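Local coordinates for ComZ (Thermus thermophilus, PDB 6QVI), which is a competence-associated pilin with a beta-solenoid domain, probably acting as a DNA receptor at the pilus tip during natural transformation, at residues Pro451-Lys462 and Ser469-Ala480. Numbering follows the deposited sequence.
Sequences PVYAGGTFRVVK and SVISNQFCTTSA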
ATOM      1  N   PRO A 451       6.452  -0.025   9.217  1.00 62.95           N
ATOM      2  CA  PRO A 451       5.123   0.445   8.820  1.00 56.12           C
ATOM      3  C   PRO A 451       4.283   0.505  10.086  1.00 54.95           C
ATOM      4  O   PRO A 451       4.371  -0.378  10.944  1.00 56.94           O
ATOM      5  CB  PRO A 451       4.623  -0.629   7.855  1.00 49.83           C
ATOM      6  CG  PRO A 451       5.271  -1.864   8.347  1.00 61.16           C
ATOM      7  CD  PRO A 451       6.636  -1.454   8.914  1.00 64.54           C
ATOM      8  N   VAL A 452       3.545   1.596  10.240  1.00 46.56           N
ATOM      9  CA  VAL A 452       2.855   1.909  11.475  1.00 48.91           C
ATOM     10  C   VAL A 452       1.379   2.215  11.229  1.00 45.43           C
ATOM     11  O   VAL A 452       1.039   2.984  10.321  1.00 50.87           O
ATOM     12  CB  VAL A 452       3.589   3.098  12.116  1.00 64.10           C
ATOM     13  CG1 VAL A 452       2.660   3.906  12.992  1.00 72.62           C
ATOM     14  CG2 VAL A 452       4.852   2.603  12.856  1.00 58.42           C
ATOM     15  N   TYR A 453       0.508   1.686  12.094  1.00 46.15           N
ATOM     16  CA  TYR A 453      -0.914   2.045  12.139  1.00 47.64           C
ATOM     17  C   TYR A 453      -1.284   2.573  13.522  1.00 54.04           C
ATOM     18  O   TYR A 453      -1.123   1.863  14.526  1.00 50.78           O
ATOM     19  CB  TYR A 453      -1.837   0.860  11.859  1.00 42.77           C
ATOM     20  CG  TYR A 453      -3.306   1.185  12.069  1.00 42.81           C
ATOM     21  CD1 TYR A 453      -3.915   0.913  13.274  1.00 55.12           C
ATOM     22  CD2 TYR A 453      -4.056   1.857  11.104  1.00 42.65           C
ATOM     23  CE1 TYR A 453      -5.233   1.212  13.502  1.00 49.23           C
ATOM     24  CE2 TYR A 453      -5.393   2.160  11.321  1.00 42.05           C
ATOM     25  CZ  TYR A 453      -5.966   1.827  12.544  1.00 43.18           C
ATOM     26  OH  TYR A 453      -7.283   2.095  12.858  1.00 51.00           O
ATOM     27  N   ALA A 454      -1.896   3.748  13.549  1.00 52.33           N
ATOM     28  CA  ALA A 454      -2.436   4.337  14.767  1.00 52.87           C
ATOM     29  C   ALA A 454      -3.913   4.635  14.550  1.00 57.15           C
ATOM     30  O   ALA A 454      -4.261   5.548  13.789  1.00 60.71           O
ATOM     31  CB  ALA A 454      -1.681   5.610  15.152  1.00 47.80           C
ATOM     32  N   GLY A 455      -4.778   3.899  15.261  1.00 57.37           N
ATOM     33  CA  GLY A 455      -6.199   4.187  15.209  1.00 45.20           C
ATOM     34  C   GLY A 455      -6.534   5.601  15.632  1.00 49.98           C
ATOM     35  O   GLY A 455      -7.469   6.199  15.096  1.00 54.77           O
ATOM     36  N   GLY A 456      -5.725   6.190  16.518  1.00 58.47           N
ATOM     37  CA  GLY A 456      -5.980   7.543  16.961  1.00 50.22           C
ATOM     38  C   GLY A 456      -5.110   8.533  16.215  1.00 61.52           C
ATOM     39  O   GLY A 456      -5.337   8.753  15.016  1.00 71.05           O
ATOM     40  N   THR A 457      -4.093   9.108  16.859  1.00 67.12           N
ATOM     41  CA  THR A 457      -3.229  10.056  16.175  1.00 68.38           C
ATOM     42  C   THR A 457      -1.784   9.581  16.272  1.00 65.51           C
ATOM     43  O   THR A 457      -1.364   8.988  17.276  1.00 63.46           O
ATOM     44  CB  THR A 457      -3.374  11.523  16.719  1.00 60.32           C
ATOM     45  OG1 THR A 457      -2.465  11.740  17.807  1.00 60.96           O
ATOM     46  CG2 THR A 457      -4.838  11.831  17.129  1.00 51.16           C
ATOM     47  N   PHE A 458      -0.968   9.974  15.327  1.00 59.35           N
ATOM     48  CA  PHE A 458       0.411   9.610  15.386  1.00 60.03           C
ATOM     49  C   PHE A 458       1.201  10.857  15.584  1.00 64.12           C
ATOM     50  O   PHE A 458       1.209  11.675  14.722  1.00 62.52           O
ATOM     51  CB  PHE A 458       0.801   9.014  14.086  1.00 45.49           C
ATOM     52  CG  PHE A 458       2.251   8.934  13.877  1.00 47.63           C
ATOM     53  CD1 PHE A 458       2.888   7.764  14.024  1.00 48.76           C
ATOM     54  CD2 PHE A 458       2.948  10.012  13.491  1.00 51.98           C
ATOM     55  CE1 PHE A 458       4.222   7.668  13.814  1.00 53.60           C
ATOM     56  CE2 PHE A 458       4.282   9.934  13.267  1.00 61.99           C
ATOM     57  CZ  PHE A 458       4.924   8.757  13.433  1.00 55.84           C
ATOM     58  N   ARG A 459       1.857  10.991  16.728  1.00 59.96           N
ATOM     59  CA  ARG A 459       2.656  12.154  17.046  1.00 64.59           C
ATOM     60  C   ARG A 459       4.100  11.908  16.798  1.00 66.10           C
ATOM     61  O   ARG A 459       4.580  10.823  16.920  1.00 61.72           O
ATOM     62  CB  ARG A 459       2.503  12.562  18.493  1.00 76.07           C
ATOM     63  CG  ARG A 459       1.127  13.059  18.847  1.00 78.74           C
ATOM     64  CD  ARG A 459       1.087  13.758  20.181  1.00 70.37           C
ATOM     65  NE  ARG A 459      -0.221  14.338  20.380  1.00 68.63           N
ATOM     66  CZ  ARG A 459      -1.278  13.634  20.695  1.00 71.50           C
ATOM     67  NH1 ARG A 459      -1.161  12.344  20.849  1.00 65.65           N
ATOM     68  NH2 ARG A 459      -2.444  14.207  20.849  1.00 79.33           N
ATOM     69  N   VAL A 460       4.801  12.964  16.460  1.00 56.81           N
ATOM     70  CA  VAL A 460       6.202  12.875  16.182  1.00 66.34           C
ATOM     71  C   VAL A 460       6.808  14.226  16.507  1.00 72.85           C
ATOM     72  O   VAL A 460       6.143  15.230  16.495  1.00 82.85           O
ATOM     73  CB  VAL A 460       6.404  12.490  14.738  1.00 69.31           C
ATOM     74  CG1 VAL A 460       5.939  13.598  13.846  1.00 77.70           C
ATOM     75  CG2 VAL A 460       7.818  12.078  14.450  1.00 65.98           C
ATOM     76  N   VAL A 461       8.069  14.224  16.859  1.00 69.81           N
ATOM     77  CA  VAL A 461       8.797  15.423  17.234  1.00 81.32           C
ATOM     78  C   VAL A 461       9.573  15.956  16.033  1.00 80.41           C
ATOM     79  O   VAL A 461      10.058  15.180  15.194  1.00 71.40           O
ATOM     80  CB  VAL A 461       9.729  15.084  18.406  1.00 92.56           C
ATOM     81  CG1 VAL A 461       8.952  15.076  19.736  1.00 95.40           C
ATOM     82  CG2 VAL A 461      10.257  13.690  18.157  1.00 87.75           C
ATOM     83  N   LYS A 462       9.686  17.283  15.936  1.00 82.55           N
ATOM     84  CA  LYS A 462      10.546  17.898  14.928  1.00 84.13           C
ATOM     85  C   LYS A 462      11.918  17.227  14.903  1.00 87.13           C
ATOM     86  O   LYS A 462      12.520  16.985  15.948  1.00 90.22           O
ATOM     87  CB  LYS A 462      10.733  19.390  15.234  1.00 94.61           C
ATOM     88  CG  LYS A 462       9.567  20.084  15.910  1.00105.66           C
ATOM     89  CD  LYS A 462      10.019  21.419  16.569  1.00121.45           C
ATOM     90  CE  LYS A 462       8.967  22.542  16.392  1.00129.16           C
ATOM     91  NZ  LYS A 462       9.543  23.913  16.374  1.00132.62           N
ATOM     92  N   SER A 469       5.690   3.879   6.636  1.00 56.37           N
ATOM     93  CA  SER A 469       4.438   4.543   6.279  1.00 58.81           C
ATOM     94  C   SER A 469       3.632   4.726   7.553  1.00 56.59           C
ATOM     95  O   SER A 469       3.749   3.921   8.483  1.00 58.09           O
ATOM     96  CB  SER A 469       3.627   3.717   5.259  1.00 64.54           C
ATOM     97  OG  SER A 469       3.645   2.342   5.627  1.00 67.16           O
ATOM     98  N   VAL A 470       2.774   5.743   7.596  1.00 48.36           N
ATOM     99  CA  VAL A 470       1.858   5.818   8.722  1.00 52.56           C
ATOM    100  C   VAL A 470       0.471   5.864   8.146  1.00 49.66           C
ATOM    101  O   VAL A 470       0.223   6.577   7.169  1.00 55.43           O
ATOM    102  CB  VAL A 470       2.145   7.007   9.680  1.00 58.37           C
ATOM    103  CG1 VAL A 470       3.629   7.095   9.937  1.00 66.02           C
ATOM    104  CG2 VAL A 470       1.469   8.368   9.265  1.00 69.07           C
ATOM    105  N   ILE A 471      -0.371   4.973   8.639  1.00 41.04           N
ATOM    106  CA  ILE A 471      -1.818   5.006   8.513  1.00 53.87           C
ATOM    107  C   ILE A 471      -2.350   5.465   9.857  1.00 52.86           C
ATOM    108  O   ILE A 471      -2.131   4.806  10.887  1.00 53.29           O
ATOM    109  CB  ILE A 471      -2.435   3.634   8.149  1.00 44.96           C
ATOM    110  CG1 ILE A 471      -1.888   3.155   6.806  1.00 40.30           C
ATOM    111  CG2 ILE A 471      -3.963   3.658   8.274  1.00 44.95           C
ATOM    112  CD1 ILE A 471      -2.042   1.664   6.587  1.00 42.06           C
ATOM    113  N   SER A 472      -3.014   6.610   9.861  1.00 48.88           N
ATOM    114  CA  SER A 472      -3.541   7.070  11.125  1.00 49.77           C
ATOM    115  C   SER A 472      -4.675   8.051  10.882  1.00 49.78           C
ATOM    116  O   SER A 472      -4.771   8.684   9.834  1.00 54.10           O
ATOM    117  CB  SER A 472      -2.429   7.707  11.970  1.00 51.65           C
ATOM    118  OG  SER A 472      -2.269   9.064  11.623  1.00 59.00           O
ATOM    119  N   ASN A 473      -5.496   8.214  11.907  1.00 51.77           N
ATOM    120  CA  ASN A 473      -6.653   9.064  11.765  1.00 49.91           C
ATOM    121  C   ASN A 473      -6.267  10.526  11.818  1.00 56.78           C
ATOM    122  O   ASN A 473      -6.950  11.353  11.192  1.00 63.78           O
ATOM    123  CB  ASN A 473      -7.660   8.730  12.862  1.00 52.94           C
ATOM    124  CG  ASN A 473      -8.994   9.347  12.600  1.00 70.83           C
ATOM    125  OD1 ASN A 473      -9.248  10.495  12.983  1.00 77.59           O
ATOM    126  ND2 ASN A 473      -9.853   8.613  11.887  1.00 77.26           N
ATOM    127  N   GLN A 474      -5.142  10.833  12.479  1.00 57.27           N
ATOM    128  CA  GLN A 474      -4.591  12.179  12.558  1.00 59.85           C
ATOM    129  C   GLN A 474      -3.077  12.088  12.702  1.00 55.39           C
ATOM    130  O   GLN A 474      -2.553  11.185  13.358  1.00 59.65           O
ATOM    131  CB  GLN A 474      -5.154  12.965  13.732  1.00 71.10           C
ATOM    132  CG  GLN A 474      -6.487  13.631  13.523  1.00 86.01           C
ATOM    133  CD  GLN A 474      -6.785  14.645  14.637  1.00104.24           C
ATOM    134  OE1 GLN A 474      -7.894  14.676  15.178  1.00116.85           O
ATOM    135  NE2 GLN A 474      -5.792  15.486  14.971  1.00 94.69           N
ATOM    136  N   PHE A 475      -2.384  13.056  12.142  1.00 48.46           N
ATOM    137  CA  PHE A 475      -0.942  13.143  12.184  1.00 57.51           C
ATOM    138  C   PHE A 475      -0.653  14.467  12.828  1.00 73.06           C
ATOM    139  O   PHE A 475      -1.323  15.430  12.549  1.00 72.83           O
ATOM    140  CB  PHE A 475      -0.402  13.128  10.781  1.00 60.59           C
ATOM    141  CG  PHE A 475       1.081  13.159  10.681  1.00 57.64           C
ATOM    142  CD1 PHE A 475       1.760  14.319  10.804  1.00 60.90           C
ATOM    143  CD2 PHE A 475       1.770  12.036  10.388  1.00 57.14           C
ATOM    144  CE1 PHE A 475       3.107  14.345  10.683  1.00 58.07           C
ATOM    145  CE2 PHE A 475       3.120  12.051  10.268  1.00 49.85           C
ATOM    146  CZ  PHE A 475       3.787  13.207  10.407  1.00 53.50           C
ATOM    147  N   CYS A 476       0.334  14.505  13.710  1.00 77.46           N
ATOM    148  CA  CYS A 476       0.656  15.707  14.441  1.00 79.06           C
ATOM    149  C   CYS A 476       2.121  15.821  14.797  1.00 76.15           C
ATOM    150  O   CYS A 476       2.768  14.851  15.084  1.00 74.27           O
ATOM    151  CB  CYS A 476      -0.192  15.691  15.684  1.00 90.34           C
ATOM    152  SG  CYS A 476       0.238  16.825  16.982  1.00116.32           S
ATOM    153  N   THR A 477       2.647  17.029  14.753  1.00 73.94           N
ATOM    154  CA  THR A 477       4.044  17.253  15.054  1.00 80.91           C
ATOM    155  C   THR A 477       4.172  18.092  16.281  1.00 82.76           C
ATOM    156  O   THR A 477       3.356  18.930  16.526  1.00 86.68           O
ATOM    157  CB  THR A 477       4.711  17.967  13.907  1.00 85.05           C
ATOM    158  OG1 THR A 477       4.282  17.356  12.709  1.00 83.24           O
ATOM    159  CG2 THR A 477       6.167  17.798  13.977  1.00 88.37           C
ATOM    160  N   THR A 478       5.197  17.867  17.073  1.00 83.25           N
ATOM    161  CA  THR A 478       5.321  18.639  18.281  1.00 86.94           C
ATOM    162  C   THR A 478       6.661  19.238  18.405  1.00 89.21           C
ATOM    163  O   THR A 478       7.603  18.768  17.784  1.00 86.40           O
ATOM    164  CB  THR A 478       5.181  17.764  19.496  1.00 87.18           C
ATOM    165  OG1 THR A 478       5.854  16.536  19.246  1.00 81.59           O
ATOM    166  CG2 THR A 478       3.756  17.530  19.778  1.00 86.22           C
ATOM    167  N   SER A 479       6.747  20.248  19.264  1.00 95.09           N
ATOM    168  CA  SER A 479       8.014  20.936  19.457  1.00 91.53           C
ATOM    169  C   SER A 479       9.008  20.068  20.219  1.00 96.28           C
ATOM    170  O   SER A 479      10.222  20.144  19.974  1.00102.75           O
ATOM    171  CB  SER A 479       7.788  22.245  20.172  1.00 91.63           C
ATOM    172  OG  SER A 479       7.937  22.000  21.561  1.00112.12           O
ATOM    173  N   ALA A 480       8.555  19.358  21.249  1.00 94.70           N
ATOM    174  CA  ALA A 480       9.479  18.554  22.046  1.00 98.53           C
ATOM    175  C   ALA A 480       8.758  17.332  22.605  1.00 90.47           C
ATOM    176  O   ALA A 480       7.525  17.268  22.620  1.00 94.18           O
ATOM    177  CB  ALA A 480      10.101  19.379  23.156  1.00 88.35           C
TER
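Phe458 takes Val470 CG1 over one face, a CH-pi contact 4.1 Å from the ring centroid and 16° off the normal. The Phe475 ring lies alongside, pointing the same way; the ring planes are nearly parallel, but one is displaced past the other, leaving little face-to-face overlap, and the centroids stand 5.5 Å apart. With CG anti to the backbone N in both phenylalanines (chi1 164° and -178°), the rings share one direction into the interior. Val470 CG2 sits at the edge of the Phe475 ring, while Val460 CG1 approaches that ring obliquely. On the outer side of the other wall, Ile471 CG2 meets the edge of the Tyr453 ring; the same ring makes an edge-to-face pair with Trp294.

The two segments are successive parallel coils of the beta-solenoid. Strand 451-454 pairs with 469-472, the chain turns a corner, and 457-461 pairs with 474-478. A beta bulge shifts the register by one at the corner, where the bonds from Asn473 N and Gln474 N to Gly456 O are weak. Just past it, Gln474 O is gripped twice, by Phe458 N at 2.8 Å and by Ser472 OG, also at 2.8 Å, the hydroxyl coming from above the carbonyl plane.

At the far end Lys462 N reaches Thr478 O at 3.2 Å, and the lysine's methylenes run along Ser479, CD lying 3.5 Å from its CA, before NZ hydrogen-bonds to Gln490 OE1. With only a methyl group at Lys462, as in an alanine, Ser479 would probably lose its aliphatic cover and Gln490 its amine partner. Arg459 NH1 forms a salt bridge with Asp440 OD2 and Cys476 is in a disulfide with Cys486, both on the outward face. The inward face is thus mainly apolar, its Ser472 and Thr477 hydroxyls bonded to backbone carbonyls (Gly153 O for Thr477), while the outward face mixes apolar packing with ionic and covalent links.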